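Local atomic coordinates of 5'-methylthioadenosine nucleosidase / s-adenosylhomocysteine nucleosidase (PDB entry 4PR3), a protein that belongs to the phosphorylase superfamily as a nucleosidase of mixed alpha/beta fold, forms a two-chain assembly and binds adenine in a pocket formed by strand ends and loops. Residues K26-K31 against E222-A226; L67-L71 against C173-C177; Q97-V103 against G186-D192; V106-D110 against S147-V153. All coordinates share one frame; numbering follows the deposited sequence.

Contact 1. Residues K26-K31 against E222-A226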
loop_
_atom_site.group_PDB
_atom_site.type_symbol
_atom_site.label_atom_id
_atom_site.label_comp_id
_atom_site.label_asym_id
_atom_site.label_seq_id
_atom_site.Cartn_x
_atom_site.Cartn_y
_atom_site.Cartn_z
ATOM N N LYS A 26 18.133 -13.574 -9.935
ATOM C CA LYS A 26 18.949 -13.908 -11.090
ATOM C C LYS A 26 20.207 -13.056 -11.064
ATOM O O LYS A 26 20.152 -11.865 -10.761
ATOM C CB LYS A 26 18.164 -13.672 -12.381
ATOM C CG LYS A 26 18.914 -14.013 -13.659
ATOM C CD LYS A 26 18.015 -13.825 -14.876
ATOM C CE LYS A 26 18.723 -14.215 -16.160
ATOM N NZ LYS A 26 17.866 -13.984 -17.359
ATOM N N THR A 27 21.346 -13.668 -11.361
ATOM C CA THR A 27 22.598 -12.929 -11.403
ATOM C C THR A 27 22.970 -12.614 -12.841
ATOM O O THR A 27 23.122 -13.515 -13.667
ATOM C CB THR A 27 23.750 -13.701 -10.739
ATOM O OG1 THR A 27 23.391 -14.046 -9.394
ATOM C CG2 THR A 27 25.003 -12.845 -10.715
ATOM N N VAL A 28 23.096 -11.328 -13.137
ATOM C CA VAL A 28 23.511 -10.883 -14.457
ATOM C C VAL A 28 24.741 -10.002 -14.317
ATOM O O VAL A 28 24.672 -8.925 -13.721
ATOM C CB VAL A 28 22.397 -10.085 -15.163
ATOM C CG1 VAL A 28 22.859 -9.630 -16.541
ATOM C CG2 VAL A 28 21.134 -10.919 -15.272
ATOM N N ALA A 29 25.862 -10.475 -14.856
ATOM C CA ALA A 29 27.117 -9.727 -14.845
ATOM C C ALA A 29 27.520 -9.264 -13.446
ATOM O O ALA A 29 27.854 -8.099 -13.241
ATOM C CB ALA A 29 27.035 -8.543 -15.797
ATOM N N GLY A 30 27.474 -10.180 -12.485
ATOM C CA GLY A 30 27.879 -9.876 -11.126
ATOM C C GLY A 30 26.875 -9.055 -10.335
ATOM O O GLY A 30 27.114 -8.734 -9.170
ATOM N N LYS A 31 25.756 -8.709 -10.964
ATOM C CA LYS A 31 24.703 -7.952 -10.295
ATOM C C LYS A 31 23.497 -8.846 -10.019
ATOM O O LYS A 31 23.164 -9.720 -10.821
ATOM C CB LYS A 31 24.280 -6.749 -11.142
ATOM C CG LYS A 31 25.409 -5.795 -11.486
ATOM C CD LYS A 31 26.053 -5.207 -10.242
ATOM C CE LYS A 31 27.198 -4.273 -10.611
ATOM N NZ LYS A 31 27.939 -3.775 -9.417
ATOM N N GLU A 222 18.783 -6.561 -19.172
ATOM C CA GLU A 222 19.889 -7.371 -18.674
ATOM C C GLU A 222 21.193 -7.043 -19.402
ATOM O O GLU A 222 22.264 -6.998 -18.793
ATOM C CB GLU A 222 19.562 -8.859 -18.786
ATOM C CG GLU A 222 18.447 -9.308 -17.851
ATOM C CD GLU A 222 18.218 -10.807 -17.892
ATOM O OE1 GLU A 222 18.794 -11.471 -18.778
ATOM O OE2 GLU A 222 17.466 -11.322 -17.035
ATOM N N ARG A 223 21.094 -6.796 -20.703
ATOM C CA ARG A 223 22.241 -6.352 -21.472
ATOM C C ARG A 223 22.722 -4.996 -20.970
ATOM O O ARG A 223 23.926 -4.755 -20.863
ATOM C CB ARG A 223 21.898 -6.274 -22.956
ATOM C CG ARG A 223 22.992 -5.647 -23.795
ATOM C CD ARG A 223 24.296 -6.431 -23.690
ATOM N NE ARG A 223 25.387 -5.762 -24.397
ATOM C CZ ARG A 223 25.559 -5.807 -25.715
ATOM N NH1 ARG A 223 24.707 -6.489 -26.473
ATOM N NH2 ARG A 223 26.580 -5.169 -26.277
ATOM N N ALA A 224 21.780 -4.116 -20.656
ATOM C CA ALA A 224 22.119 -2.793 -20.149
ATOM C C ALA A 224 22.777 -2.880 -18.777
ATOM O O ALA A 224 23.665 -2.092 -18.455
ATOM C CB ALA A 224 20.881 -1.902 -20.097
ATOM N N VAL A 225 22.338 -3.842 -17.968
ATOM C CA VAL A 225 22.923 -4.050 -16.649
ATOM C C VAL A 225 24.386 -4.448 -16.805
ATOM O O VAL A 225 25.260 -3.930 -16.110
ATOM C CB VAL A 225 22.153 -5.113 -15.835
ATOM C CG1 VAL A 225 22.948 -5.534 -14.605
ATOM C CG2 VAL A 225 20.788 -4.583 -15.431
ATOM N N ALA A 226 24.644 -5.352 -17.743
ATOM C CA ALA A 226 26.010 -5.759 -18.054
ATOM C C ALA A 226 26.828 -4.584 -18.589
ATOM O O ALA A 226 28.048 -4.553 -18.442
ATOM C CB ALA A 226 26.007 -6.907 -19.051
#

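Contact 2. Residues L67-L71 against C173-C177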
loop_
_atom_site.group_PDB
_atom_site.type_symbol
_atom_site.label_atom_id
_atom_site.label_comp_id
_atom_site.label_asym_id
_atom_site.label_seq_id
_atom_site.Cartn_x
_atom_site.Cartn_y
_atom_site.Cartn_z
ATOM N N LEU A 67 6.057 -6.824 -0.909
ATOM C CA LEU A 67 7.413 -6.483 -1.330
ATOM C C LEU A 67 8.258 -5.939 -0.183
ATOM O O LEU A 67 9.453 -6.220 -0.106
ATOM C CB LEU A 67 7.406 -5.503 -2.506
ATOM C CG LEU A 67 8.758 -5.273 -3.192
ATOM C CD1 LEU A 67 9.367 -6.587 -3.671
ATOM C CD2 LEU A 67 8.621 -4.295 -4.348
ATOM N N ALA A 68 7.644 -5.169 0.710
ATOM C CA ALA A 68 8.364 -4.640 1.865
ATOM C C ALA A 68 8.811 -5.762 2.796
ATOM O O ALA A 68 9.867 -5.675 3.419
ATOM C CB ALA A 68 7.518 -3.631 2.621
ATOM N N SER A 69 8.003 -6.815 2.881
ATOM C CA SER A 69 8.340 -7.969 3.707
ATOM C C SER A 69 9.492 -8.745 3.094
ATOM O O SER A 69 10.438 -9.118 3.787
ATOM C CB SER A 69 7.134 -8.895 3.872
ATOM O OG SER A 69 6.160 -8.320 4.720
ATOM N N ALA A 70 9.401 -8.992 1.791
ATOM C CA ALA A 70 10.431 -9.739 1.085
ATOM C C ALA A 70 11.770 -9.019 1.172
ATOM O O ALA A 70 12.791 -9.629 1.482
ATOM C CB ALA A 70 10.033 -9.956 -0.363
ATOM N N LEU A 71 11.755 -7.714 0.922
ATOM C CA LEU A 71 12.977 -6.917 0.957
ATOM C C LEU A 71 13.566 -6.819 2.366
ATOM O O LEU A 71 14.780 -6.725 2.532
ATOM C CB LEU A 71 12.724 -5.520 0.386
ATOM C CG LEU A 71 12.466 -5.470 -1.120
ATOM C CD1 LEU A 71 12.207 -4.044 -1.577
ATOM C CD2 LEU A 71 13.634 -6.078 -1.877
ATOM N N CYS A 173 5.582 -0.491 -5.284
ATOM C CA CYS A 173 6.886 -1.138 -5.365
ATOM C C CYS A 173 7.991 -0.128 -5.109
ATOM O O CYS A 173 8.966 -0.421 -4.415
ATOM C CB CYS A 173 7.090 -1.775 -6.739
ATOM S SG CYS A 173 5.969 -3.139 -7.109
ATOM N N LEU A 174 7.824 1.064 -5.674
ATOM C CA LEU A 174 8.809 2.128 -5.553
ATOM C C LEU A 174 9.057 2.512 -4.104
ATOM O O LEU A 174 10.205 2.570 -3.658
ATOM C CB LEU A 174 8.364 3.359 -6.342
ATOM C CG LEU A 174 9.362 4.518 -6.308
ATOM C CD1 LEU A 174 10.701 4.074 -6.878
ATOM C CD2 LEU A 174 8.826 5.717 -7.063
ATOM N N ARG A 175 7.979 2.780 -3.374
ATOM C CA ARG A 175 8.088 3.196 -1.980
ATOM C C ARG A 175 8.725 2.105 -1.133
ATOM O O ARG A 175 9.449 2.393 -0.186
ATOM C CB ARG A 175 6.720 3.584 -1.422
ATOM C CG ARG A 175 6.087 4.766 -2.126
ATOM C CD ARG A 175 6.937 6.026 -1.995
ATOM N NE ARG A 175 7.105 6.430 -0.602
ATOM C CZ ARG A 175 8.272 6.464 0.034
ATOM N NH1 ARG A 175 9.390 6.130 -0.600
ATOM N NH2 ARG A 175 8.322 6.838 1.305
ATOM N N ALA A 176 8.460 0.853 -1.491
ATOM C CA ALA A 176 9.081 -0.286 -0.826
ATOM C C ALA A 176 10.583 -0.337 -1.111
ATOM O O ALA A 176 11.387 -0.580 -0.210
ATOM C CB ALA A 176 8.410 -1.582 -1.255
ATOM N N CYS A 177 10.956 -0.101 -2.366
ATOM C CA CYS A 177 12.359 -0.110 -2.766
ATOM C C CYS A 177 13.128 1.074 -2.183
ATOM O O CYS A 177 14.279 0.933 -1.777
ATOM C CB CYS A 177 12.487 -0.117 -4.289
ATOM S SG CYS A 177 11.854 -1.609 -5.090
#

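Contact 3. Residues Q97-V103 against G186-D192. With ADE (adenine), chain C.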
loop_
_atom_site.group_PDB
_atom_site.type_symbol
_atom_site.label_atom_id
_atom_site.label_comp_id
_atom_site.label_asym_id
_atom_site.label_seq_id
_atom_site.Cartn_x
_atom_site.Cartn_y
_atom_site.Cartn_z
ATOM N N GLN A 97 -1.799 -0.055 -28.599
ATOM C CA GLN A 97 -2.069 -1.301 -27.898
ATOM C C GLN A 97 -1.002 -2.345 -28.194
ATOM O O GLN A 97 -0.395 -2.338 -29.265
ATOM C CB GLN A 97 -3.447 -1.838 -28.287
ATOM C CG GLN A 97 -4.580 -0.877 -27.985
ATOM C CD GLN A 97 -4.753 -0.635 -26.497
ATOM O OE1 GLN A 97 -4.668 -1.563 -25.694
ATOM N NE2 GLN A 97 -4.992 0.617 -26.122
ATOM N N ALA A 98 -0.781 -3.235 -27.230
ATOM C CA ALA A 98 0.140 -4.357 -27.382
ATOM C C ALA A 98 1.567 -3.909 -27.676
ATOM O O ALA A 98 2.266 -4.525 -28.478
ATOM C CB ALA A 98 -0.354 -5.321 -28.458
ATOM N N GLU A 99 1.989 -2.827 -27.031
ATOM C CA GLU A 99 3.379 -2.399 -27.107
ATOM C C GLU A 99 3.974 -2.303 -25.704
ATOM O O GLU A 99 3.257 -2.064 -24.735
ATOM C CB GLU A 99 3.514 -1.065 -27.846
ATOM C CG GLU A 99 4.858 -0.909 -28.545
ATOM C CD GLU A 99 5.303 0.537 -28.674
ATOM O OE1 GLU A 99 6.483 0.821 -28.370
ATOM O OE2 GLU A 99 4.484 1.387 -29.087
ATOM N N VAL A 100 5.285 -2.498 -25.603
ATOM C CA VAL A 100 5.971 -2.493 -24.313
ATOM C C VAL A 100 6.702 -1.172 -24.049
ATOM O O VAL A 100 7.345 -0.617 -24.939
ATOM C CB VAL A 100 6.952 -3.686 -24.202
ATOM C CG1 VAL A 100 7.777 -3.819 -25.477
ATOM C CG2 VAL A 100 7.850 -3.541 -22.986
ATOM N N TYR A 101 6.586 -0.671 -22.823
ATOM C CA TYR A 101 7.182 0.607 -22.452
ATOM C C TYR A 101 7.939 0.488 -21.134
ATOM O O TYR A 101 7.528 -0.250 -20.241
ATOM C CB TYR A 101 6.091 1.672 -22.301
ATOM C CG TYR A 101 5.346 1.989 -23.580
ATOM C CD1 TYR A 101 4.353 1.143 -24.063
ATOM C CD2 TYR A 101 5.626 3.142 -24.297
ATOM C CE1 TYR A 101 3.674 1.432 -25.227
ATOM C CE2 TYR A 101 4.953 3.440 -25.464
ATOM C CZ TYR A 101 3.980 2.583 -25.924
ATOM O OH TYR A 101 3.307 2.879 -27.082
ATOM N N GLN A 102 9.040 1.221 -21.011
ATOM C CA GLN A 102 9.731 1.329 -19.732
ATOM C C GLN A 102 9.211 2.560 -19.006
ATOM O O GLN A 102 8.891 3.567 -19.634
ATOM C CB GLN A 102 11.246 1.401 -19.916
ATOM C CG GLN A 102 11.738 2.631 -20.651
ATOM C CD GLN A 102 13.240 2.623 -20.852
ATOM O OE1 GLN A 102 14.000 2.327 -19.930
ATOM N NE2 GLN A 102 13.676 2.938 -22.066
ATOM N N VAL A 103 9.111 2.472 -17.686
ATOM C CA VAL A 103 8.479 3.525 -16.905
ATOM C C VAL A 103 9.465 4.637 -16.592
ATOM O O VAL A 103 10.453 4.428 -15.885
ATOM C CB VAL A 103 7.928 2.972 -15.578
ATOM C CG1 VAL A 103 7.134 4.042 -14.850
ATOM C CG2 VAL A 103 7.075 1.746 -15.836
ATOM N N GLY A 186 10.748 -0.123 -14.047
ATOM C CA GLY A 186 9.491 -0.657 -14.546
ATOM C C GLY A 186 9.444 -1.025 -16.021
ATOM O O GLY A 186 10.122 -0.415 -16.846
ATOM N N LEU A 187 8.605 -2.005 -16.349
ATOM C CA LEU A 187 8.304 -2.370 -17.733
ATOM C C LEU A 187 6.823 -2.718 -17.849
ATOM O O LEU A 187 6.319 -3.536 -17.086
ATOM C CB LEU A 187 9.149 -3.563 -18.186
ATOM C CG LEU A 187 10.659 -3.382 -18.357
ATOM C CD1 LEU A 187 11.315 -4.709 -18.721
ATOM C CD2 LEU A 187 10.974 -2.323 -19.407
ATOM N N ARG A 188 6.131 -2.109 -18.805
ATOM C CA ARG A 188 4.693 -2.326 -18.955
ATOM C C ARG A 188 4.268 -2.524 -20.407
ATOM O O ARG A 188 4.545 -1.680 -21.261
ATOM C CB ARG A 188 3.921 -1.145 -18.366
ATOM C CG ARG A 188 4.020 -1.027 -16.863
ATOM C CD ARG A 188 3.256 -2.145 -16.189
ATOM N NE ARG A 188 3.750 -2.402 -14.843
ATOM C CZ ARG A 188 3.213 -3.286 -14.014
ATOM N NH1 ARG A 188 2.156 -3.991 -14.394
ATOM N NH2 ARG A 188 3.729 -3.463 -12.806
ATOM N N GLY A 189 3.609 -3.646 -20.688
ATOM C CA GLY A 189 2.953 -3.831 -21.971
ATOM C C GLY A 189 1.513 -3.357 -21.903
ATOM O O GLY A 189 0.866 -3.493 -20.869
ATOM N N ILE A 190 0.985 -2.845 -23.011
ATOM C CA ILE A 190 -0.371 -2.306 -23.000
ATOM C C ILE A 190 -1.375 -3.375 -23.405
ATOM O O ILE A 190 -1.419 -3.801 -24.557
ATOM C CB ILE A 190 -0.501 -1.070 -23.912
ATOM C CG1 ILE A 190 0.217 0.114 -23.276
ATOM C CG2 ILE A 190 -1.957 -0.694 -24.106
ATOM C CD1 ILE A 190 -0.361 0.475 -21.931
ATOM N N SER A 191 -2.169 -3.809 -22.432
ATOM C CA SER A 191 -3.108 -4.908 -22.622
ATOM C C SER A 191 -4.530 -4.471 -22.976
ATOM O O SER A 191 -5.353 -5.305 -23.357
ATOM C CB SER A 191 -3.136 -5.790 -21.370
ATOM O OG SER A 191 -3.443 -5.026 -20.216
ATOM N N ASP A 192 -4.807 -3.173 -22.879
ATOM C CA ASP A 192 -6.179 -2.680 -22.977
ATOM C C ASP A 192 -6.261 -1.161 -22.898
ATOM O O ASP A 192 -5.257 -0.481 -22.702
ATOM C CB ASP A 192 -7.049 -3.290 -21.872
ATOM C CG ASP A 192 -6.483 -3.048 -20.485
ATOM O OD1 ASP A 192 -5.591 -3.816 -20.067
ATOM O OD2 ASP A 192 -6.931 -2.090 -19.815
HETATM N N9 ADE C . -3.462 -3.200 -15.731
HETATM C C8 ADE C . -3.822 -3.554 -17.001
HETATM N N7 ADE C . -4.828 -2.861 -17.477
HETATM C C5 ADE C . -5.151 -1.993 -16.447
HETATM C C6 ADE C . -6.136 -0.994 -16.321
HETATM N N6 ADE C . -7.012 -0.695 -17.285
HETATM N N1 ADE C . -6.189 -0.311 -15.159
HETATM C C2 ADE C . -5.314 -0.611 -14.192
HETATM N N3 ADE C . -4.348 -1.528 -14.194
HETATM C C4 ADE C . -4.321 -2.190 -15.362
HETATM O O HOH W 1 11.967 2.334 -15.380
#

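Contact 4. Residues V106-D110 against S147-V153. With ADE (adenine), chain C; PO4 (phosphate ion), chain D.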
loop_
_atom_site.group_PDB
_atom_site.type_symbol
_atom_site.label_atom_id
_atom_site.label_comp_id
_atom_site.label_asym_id
_atom_site.label_seq_id
_atom_site.Cartn_x
_atom_site.Cartn_y
_atom_site.Cartn_z
ATOM N N VAL A 106 6.485 7.607 -12.169
ATOM C CA VAL A 106 5.277 7.010 -11.617
ATOM C C VAL A 106 4.595 7.952 -10.625
ATOM O O VAL A 106 5.250 8.739 -9.942
ATOM C CB VAL A 106 5.567 5.632 -10.957
ATOM C CG1 VAL A 106 6.339 5.802 -9.670
ATOM C CG2 VAL A 106 4.275 4.864 -10.710
ATOM N N SER A 107 3.272 7.885 -10.574
ATOM C CA SER A 107 2.504 8.679 -9.631
ATOM C C SER A 107 1.424 7.814 -8.981
ATOM O O SER A 107 1.127 6.719 -9.461
ATOM C CB SER A 107 1.895 9.896 -10.327
ATOM O OG SER A 107 1.126 9.507 -11.451
ATOM N N TYR A 108 0.858 8.308 -7.884
ATOM C CA TYR A 108 -0.132 7.574 -7.105
ATOM C C TYR A 108 -1.462 8.311 -7.194
ATOM O O TYR A 108 -1.640 9.354 -6.566
ATOM C CB TYR A 108 0.343 7.531 -5.652
ATOM C CG TYR A 108 -0.459 6.674 -4.698
ATOM C CD1 TYR A 108 -1.289 5.655 -5.154
ATOM C CD2 TYR A 108 -0.379 6.890 -3.330
ATOM C CE1 TYR A 108 -2.010 4.876 -4.265
ATOM C CE2 TYR A 108 -1.095 6.123 -2.439
ATOM C CZ TYR A 108 -1.908 5.120 -2.907
ATOM O OH TYR A 108 -2.614 4.364 -2.001
ATOM N N ARG A 109 -2.413 7.762 -7.943
ATOM C CA ARG A 109 -3.637 8.507 -8.242
ATOM C C ARG A 109 -4.690 8.410 -7.144
ATOM O O ARG A 109 -5.661 9.168 -7.142
ATOM C CB ARG A 109 -4.227 8.083 -9.589
ATOM C CG ARG A 109 -4.577 6.618 -9.671
ATOM C CD ARG A 109 -5.265 6.278 -10.977
ATOM N NE ARG A 109 -5.616 4.863 -11.028
ATOM C CZ ARG A 109 -4.824 3.912 -11.508
ATOM N NH1 ARG A 109 -3.631 4.223 -11.997
ATOM N NH2 ARG A 109 -5.230 2.653 -11.509
ATOM N N ASP A 110 -4.497 7.487 -6.208
ATOM C CA ASP A 110 -5.432 7.332 -5.103
ATOM C C ASP A 110 -5.198 8.377 -4.025
ATOM O O ASP A 110 -6.017 8.540 -3.126
ATOM C CB ASP A 110 -5.332 5.934 -4.495
ATOM C CG ASP A 110 -5.808 4.854 -5.438
ATOM O OD1 ASP A 110 -6.543 5.186 -6.392
ATOM O OD2 ASP A 110 -5.454 3.675 -5.221
ATOM N N SER A 147 0.725 5.782 -13.919
ATOM C CA SER A 147 -0.120 6.075 -12.768
ATOM C C SER A 147 -0.500 4.771 -12.067
ATOM O O SER A 147 -0.896 3.803 -12.716
ATOM C CB SER A 147 -1.379 6.817 -13.216
ATOM O OG SER A 147 -2.215 7.126 -12.117
ATOM N N THR A 148 -0.369 4.746 -10.744
ATOM C CA THR A 148 -0.731 3.566 -9.960
ATOM C C THR A 148 -1.942 3.844 -9.073
ATOM O O THR A 148 -2.018 4.891 -8.429
ATOM C CB THR A 148 0.447 3.080 -9.080
ATOM O OG1 THR A 148 1.515 2.607 -9.912
ATOM C CG2 THR A 148 0.010 1.959 -8.144
ATOM N N GLY A 149 -2.887 2.907 -9.053
ATOM C CA GLY A 149 -4.066 3.013 -8.210
ATOM C C GLY A 149 -4.732 1.664 -8.000
ATOM O O GLY A 149 -4.424 0.700 -8.695
ATOM N N GLY A 150 -5.651 1.593 -7.042
ATOM C CA GLY A 150 -6.336 0.349 -6.743
ATOM C C GLY A 150 -7.474 0.037 -7.698
ATOM O O GLY A 150 -8.068 -1.040 -7.641
ATOM N N ASN A 151 -7.790 0.980 -8.578
ATOM C CA ASN A 151 -8.871 0.774 -9.535
ATOM C C ASN A 151 -8.366 0.409 -10.922
ATOM O O ASN A 151 -7.340 0.913 -11.380
ATOM C CB ASN A 151 -9.771 2.009 -9.618
ATOM C CG ASN A 151 -9.045 3.224 -10.163
ATOM O OD1 ASN A 151 -7.834 3.360 -9.998
ATOM N ND2 ASN A 151 -9.783 4.115 -10.813
ATOM N N ILE A 152 -9.084 -0.494 -11.578
ATOM C CA ILE A 152 -8.872 -0.745 -12.993
ATOM C C ILE A 152 -9.533 0.383 -13.772
ATOM O O ILE A 152 -10.731 0.631 -13.635
ATOM C CB ILE A 152 -9.473 -2.087 -13.425
ATOM C CG1 ILE A 152 -8.639 -3.238 -12.865
ATOM C CG2 ILE A 152 -9.558 -2.169 -14.939
ATOM C CD1 ILE A 152 -9.154 -4.600 -13.238
ATOM N N VAL A 153 -8.744 1.073 -14.582
ATOM C CA VAL A 153 -9.244 2.224 -15.314
ATOM C C VAL A 153 -9.832 1.801 -16.655
ATOM O O VAL A 153 -9.184 1.098 -17.438
ATOM C CB VAL A 153 -8.132 3.262 -15.540
ATOM C CG1 VAL A 153 -8.693 4.499 -16.201
ATOM C CG2 VAL A 153 -7.471 3.613 -14.213
HETATM N N9 ADE C . -3.462 -3.200 -15.731
HETATM C C8 ADE C . -3.822 -3.554 -17.001
HETATM N N7 ADE C . -4.828 -2.861 -17.477
HETATM C C5 ADE C . -5.151 -1.993 -16.447
HETATM C C6 ADE C . -6.136 -0.994 -16.321
HETATM N N6 ADE C . -7.012 -0.695 -17.285
HETATM N N1 ADE C . -6.189 -0.311 -15.159
HETATM C C2 ADE C . -5.314 -0.611 -14.192
HETATM N N3 ADE C . -4.348 -1.528 -14.194
HETATM C C4 ADE C . -4.321 -2.190 -15.362
HETATM P P PO4 D . -2.256 11.001 -12.523
HETATM O O1 PO4 D . -1.818 10.908 -11.080
HETATM O O2 PO4 D . -3.179 9.847 -12.825
HETATM O O3 PO4 D . -2.990 12.303 -12.754
HETATM O O4 PO4 D . -1.044 10.927 -13.426
#

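Contact 1. Residues K26-K31 against E222-A226
Glu-222, near the end of helix 207-226, reaches over Val-28 to the amine of Lys-26 on the N-terminal edge strand. Strand 26-28 runs at 52° to the helix segment, and a type I' turn from Val-28 to Lys-31 folds the chain back beside the last helical turn. The glutamate can be traced outward atom by atom. Its CB faces Val-28 CG1 at 4.1 Å, and CG, turned opposite the carbonyl carbon (chi1 -68°), passes the second branch of the same valine. CD still rests on Val-28 CG2 at 3.9 Å, the two side chains crossing at about a right angle. Beyond the valine the extended chain delivers the carboxylate to Lys-26. Glu-222 OE2 takes the amine NZ on its syn lone pair at 2.7 Å, while OE1 adds a weak bond to the same NZ at 3.0 Å. Lys-26, its own chain fully extended, also crosses the glutamate nearly perpendicularly. Farther along, Ala-29 CB touches Ala-226 CB at 3.8 Å, and Val-225 CG1 packs against Lys-31 CB at 3.9 Å before the lysine's end turns away. Lys-26 NZ also donates to Leu-50 O, and Tyr-35 OH makes a weak bond to Glu-222 OE2. The salt bridge is therefore one part of a small polar cluster at the protein surface, flanked by aliphatic contacts; with amine and carboxylate each holding a further partner, it ties the final helix to the edge of the sheet.

Contact 2. Residues L67-L71 against C173-C177
Leu-67, Ala-68 and Leu-71 of helix 60-76 face Cys-173, Ala-176 and Cys-177 of helix 170-180 across segment axes that run roughly parallel, 9.3 Å apart and crossing at -28°. The backbones come closest at Ala-68 and Ala-176, whose CA atoms are 5.2 Å apart, and the small side chains at this point permit the approach. Ala-176 CB points into the interface and meets Leu-67 CD2 at 4.1 Å. Leu-67 reaches three residues of the other helix: with CG opposite its backbone N (chi1 -169°), it also sends CD2 between the two cysteines, 3.8 Å from Cys-173 CB and 4.3 Å from Cys-177 SG. One turn on, Leu-71 CD1 lies over the helix backbone, 3.8 Å from Ala-176 O, and also touches the sulfur of Cys-177. All the touching residues are buried, and the side-chain contacts are apolar. Underneath, Cys-173 and Cys-177 rest on Ser-86 and Val-84 of strand 83-91. At the outer side Ala-68 packs on Ala-68 of the second subunit, to which Arg-175 is joined by a salt bridge with Glu-62 of that chain. Two neighbouring helices laid on one face of a mixed sheet, here also bordering the subunit interface, form one outer layer of the alpha/beta/alpha sandwich of the phosphorylase superfamily.

Contact 3. Residues Q97-V103 against G186-D192
The adenine pocket draws Ser-191 and Asp-192 from the end of a segment whose earlier residues pair with strand 100-103. Asp-192 OD2 accepts adenine N6 at 2.9 Å in an almost straight bond (178°), while OD1 of the same carboxylate lies 2.9 Å from adenine N7. Behind this site the strands run antiparallel. Tyr-101 and Arg-188 form a hydrogen-bonded pair: Tyr-101 N donates to Arg-188 O, and Arg-188 N returns a bond of 2.7 Å to Tyr-101 O, nearly along the C=O axis. Val-100 with Gly-189 and Gln-102 with Leu-187 are the flanking non-hydrogen-bonded pairs. In the mixed sheet, strand 184-192 is thereby set between strand 100-108 and the parallel strand 83-91, to which Arg-188 sends its guanidinium, bonding Ser-89 O and Ser-86 OG. Nearer the pocket the hydrogen bonding continues into the loop through Ile-190, whose N donates to Glu-99 O and whose O receives Ala-98 N. The branches of Ile-190 part: CG2 meets Gln-97 OE1 at 3.3 Å, and CG1 approaches Tyr-101 CE1 obliquely at 4.2 Å. Gln-97 turns its NE2 to Ser-92 O. At the far end Val-103 N binds Gly-186 O at 3.2 Å from well above the carbonyl plane, Val-103 CG2 lies against Gly-186 CA, and a water takes the next rung, donating to Val-103 O and accepting from Gly-186 N.

Contact 4. Residues V106-D110 against S147-V153
Arg-109, Ser-147 and Thr-148 supply most of the interface where two parallel strands run out toward the adenine pocket. Thr-148 ties the backbones together, its N donating to Ser-107 O and its O accepting Arg-109 N at 2.9 Å. The arginine side chain then runs alongside the loop after Thr-148. CG stands between its own N and carbonyl carbon (chi1 59°), and the extended chain beyond it lays the guanidinium against 149-153. NE donates to Asn-151 OD1 at 2.9 Å, on a lone pair in the amide plane; NH2 binds Asn-151 O at 2.7 Å and shares OD1. NH1 reaches Ser-147 OG at 3.2 Å, nearly straight, with a weak bond to Ser-147 O. These in-plane bonds fix the group's rotation, while Gly-149 N and Val-153 CG2 lie over opposite faces, both offset toward the rim. Val-153 binds adenine, N to N1 at 3.0 Å and O from N6. Ser-147 OG donates to a phosphate ion, probably a crystallisation additive. Asp-110 OD2, through its syn lone pair, accepts Gly-150 N at 2.8 Å. Ser-147 and Gly-149 also pair with strand 165-167, Thr-148 OG1 bonds Asp-167, Val-106 packs on helix 170-180, and the second subunit bonds the backbone at Gly-150 and Ile-152.

Overall arrangement
Contact 1 joins a strand near the N-terminus to the C-terminal helix and encloses the other three in sequence; contacts 2 and 3 interleave, and contact 4 is innermost. Contacts 1, 3 and 4 all reach one mixed sheet. Contacts 3 and 4 use successive parts of strand 100-108, with centres 15 Å apart, and supply adenine-pocket residues from the end of strand 184-192 and from the loop after strand 142-148, the two strands that flank 100-108. Contact 2 lies on the helical layer; its Leu-174 CD2 touches Val-106 CG1 of contact 4 at 3.6 Å, and both border the second subunit. Contact 1, about 30 Å from contact 4 between centres, touches neither contact 4 nor the second subunit.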